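Putative cell adhesion protein (Bacteroides thetaiotaomicron, PDB 4DGU) is a fimbrillin-like protein that probably serves in cell adhesion as a component of a distinct type of pilus from a human gut bacterium. Local coordinates at the interface of chains A and B. Coordinates in Å, arbitrary orientation; residue numbers count along the deposited sequence, not the author numbering. Chains: chain A/B, putative cell adhesion protein.

The interface of chains A and B. Residues chain A 218-221, 223-226; chain B 240-244.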
loop_
_atom_site.group_PDB
_atom_site.type_symbol
_atom_site.label_atom_id
_atom_site.label_comp_id
_atom_site.label_asym_id
_atom_site.label_seq_id
_atom_site.Cartn_x
_atom_site.Cartn_y
_atom_site.Cartn_z
ATOM N N LEU A 218 9.621 -2.995 3.231
ATOM C CA LEU A 218 9.356 -2.796 4.670
ATOM C C LEU A 218 10.459 -1.998 5.263
ATOM O O LEU A 218 11.535 -2.536 5.476
ATOM C CB LEU A 218 9.208 -4.135 5.432
ATOM C CG LEU A 218 8.098 -5.090 5.000
ATOM C CD1 LEU A 218 8.432 -6.519 5.408
ATOM C CD2 LEU A 218 6.758 -4.674 5.567
ATOM N N ASP A 219 10.226 -0.706 5.484
ATOM C CA ASP A 219 11.207 0.201 6.058
ATOM C C ASP A 219 10.955 0.224 7.565
ATOM O O ASP A 219 10.253 1.106 8.078
ATOM C CB ASP A 219 11.095 1.598 5.406
ATOM C CG ASP A 219 12.278 2.540 5.636
ATOM O OD1 ASP A 219 13.331 2.076 6.154
ATOM O OD2 ASP A 219 12.162 3.741 5.278
ATOM N N LEU A 220 11.468 -0.810 8.254
ATOM C CA LEU A 220 11.218 -1.056 9.674
ATOM C C LEU A 220 11.794 0.018 10.569
ATOM O O LEU A 220 12.888 0.524 10.319
ATOM C CB LEU A 220 11.759 -2.421 10.107
ATOM C CG LEU A 220 11.291 -3.664 9.285
ATOM C CD1 LEU A 220 12.180 -4.849 9.603
ATOM C CD2 LEU A 220 9.812 -4.001 9.528
ATOM N N LYS A 221 11.025 0.394 11.597
ATOM C CA LYS A 221 11.393 1.401 12.581
ATOM C C LYS A 221 10.937 0.928 13.980
ATOM O O LYS A 221 10.434 -0.185 14.119
ATOM C CB LYS A 221 10.753 2.761 12.214
ATOM C CG LYS A 221 11.156 3.367 10.865
ATOM C CD LYS A 221 12.557 3.961 10.860
ATOM C CE LYS A 221 13.037 4.288 9.473
ATOM N NZ LYS A 221 12.367 5.485 8.911
ATOM N N GLY A 223 8.681 0.276 17.052
ATOM C CA GLY A 223 7.265 -0.066 17.144
ATOM C C GLY A 223 6.815 -1.078 16.110
ATOM O O GLY A 223 5.675 -1.532 16.184
ATOM N N SER A 224 7.686 -1.415 15.130
ATOM C CA SER A 224 7.391 -2.345 14.031
ATOM C C SER A 224 7.404 -3.775 14.483
ATOM O O SER A 224 8.103 -4.149 15.434
ATOM C CB SER A 224 8.395 -2.204 12.879
ATOM O OG SER A 224 8.171 -1.097 12.020
ATOM N N THR A 225 6.670 -4.587 13.745
ATOM C CA THR A 225 6.637 -6.022 13.962
ATOM C C THR A 225 6.818 -6.665 12.617
ATOM O O THR A 225 6.336 -6.155 11.613
ATOM C CB THR A 225 5.342 -6.504 14.665
ATOM O OG1 THR A 225 4.990 -5.609 15.721
ATOM C CG2 THR A 225 5.488 -7.905 15.228
ATOM N N LEU A 226 7.502 -7.790 12.612
ATOM C CA LEU A 226 7.783 -8.593 11.439
ATOM C C LEU A 226 7.148 -9.953 11.611
ATOM O O LEU A 226 7.305 -10.577 12.653
ATOM C CB LEU A 226 9.313 -8.699 11.307
ATOM C CG LEU A 226 9.912 -8.899 9.913
ATOM C CD1 LEU A 226 9.419 -7.806 8.895
ATOM C CD2 LEU A 226 11.427 -8.916 10.018
ATOM N N ASP B 240 6.042 -10.393 6.092
ATOM C CA ASP B 240 5.193 -9.207 6.110
ATOM C C ASP B 240 5.461 -8.446 7.410
ATOM O O ASP B 240 6.034 -9.026 8.312
ATOM C CB ASP B 240 3.747 -9.678 6.044
ATOM C CG ASP B 240 2.666 -8.692 5.720
ATOM O OD1 ASP B 240 2.999 -7.532 5.311
ATOM O OD2 ASP B 240 1.481 -9.080 5.807
ATOM N N GLY B 241 5.098 -7.182 7.489
ATOM C CA GLY B 241 5.284 -6.394 8.699
ATOM C C GLY B 241 4.533 -5.081 8.648
ATOM O O GLY B 241 3.957 -4.742 7.619
ATOM N N ASN B 242 4.510 -4.350 9.757
ATOM C CA ASN B 242 3.880 -3.024 9.784
ATOM C C ASN B 242 4.916 -2.016 10.226
ATOM O O ASN B 242 5.889 -2.353 10.899
ATOM C CB ASN B 242 2.569 -2.930 10.643
ATOM C CG ASN B 242 2.687 -3.431 12.050
ATOM O OD1 ASN B 242 3.709 -3.272 12.714
ATOM N ND2 ASN B 242 1.606 -3.972 12.573
ATOM N N VAL B 243 4.704 -0.781 9.832
ATOM C CA VAL B 243 5.593 0.326 10.107
ATOM C C VAL B 243 4.773 1.389 10.811
ATOM O O VAL B 243 4.295 2.303 10.160
ATOM C CB VAL B 243 6.346 0.870 8.830
ATOM C CG1 VAL B 243 7.375 1.932 9.214
ATOM C CG2 VAL B 243 7.031 -0.258 8.050
ATOM N N PRO B 244 4.539 1.297 12.122
ATOM C CA PRO B 244 3.806 2.379 12.784
ATOM C C PRO B 244 4.674 3.611 13.047
ATOM O O PRO B 244 5.903 3.583 12.918
ATOM C CB PRO B 244 3.403 1.746 14.112
ATOM C CG PRO B 244 4.525 0.875 14.420
ATOM C CD PRO B 244 4.962 0.278 13.103
#
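B:Val243 forms the apolar centre of a contact between two copies of a fimbrillin-like protein, in which strand 237-242 of chain B pairs antiparallel with strand 225-230 of chain A; the pairing is reciprocal about a two-fold axis in this crystal form, and perhaps also occurs in the pilus. With CG1 anti to its backbone N (chi1 -174°), the valine straddles the backbone carbonyl of A:Asp219 with both methyls, CG2 lying 3.5 Å from the oxygen O of A:Asp219. Next to it, A:Leu218, the neighbour of A:Asp219, lowers its CD2 methyl onto the backbone of B:Gly241, 3.9 Å from CA. At the other end the ring of B:Pro244 lies against the loop at A:Gly223 and A:Ser224, its CD 3.7 Å from A:Ser224 CA. Further out, A:Ser224 OG, anti to its own carbonyl carbon (chi1 -79°), reaches a lone pair of the backbone O of B:Asn242 at 2.8 Å, in the carbonyl plane. A:Ser224 OG also accepts an almost straight bond from A:Lys221 N (3.2 Å), which fixes its rotation. An alanine here would remove the hydroxyl and both its bonds, and would probably loosen the hold of the A:Lys221 turn on the incoming strand. Beyond it, B:Asn242 N donates to A:Thr225 O at 3.2 Å, nearly along the C=O axis. The B:Asn242 side chain, in the crowded position between backbone N and carbonyl carbon (chi1 52°), runs alongside A:Thr225, and its amide OD1 receives a weak bond from A:Thr225 N (3.4 Å).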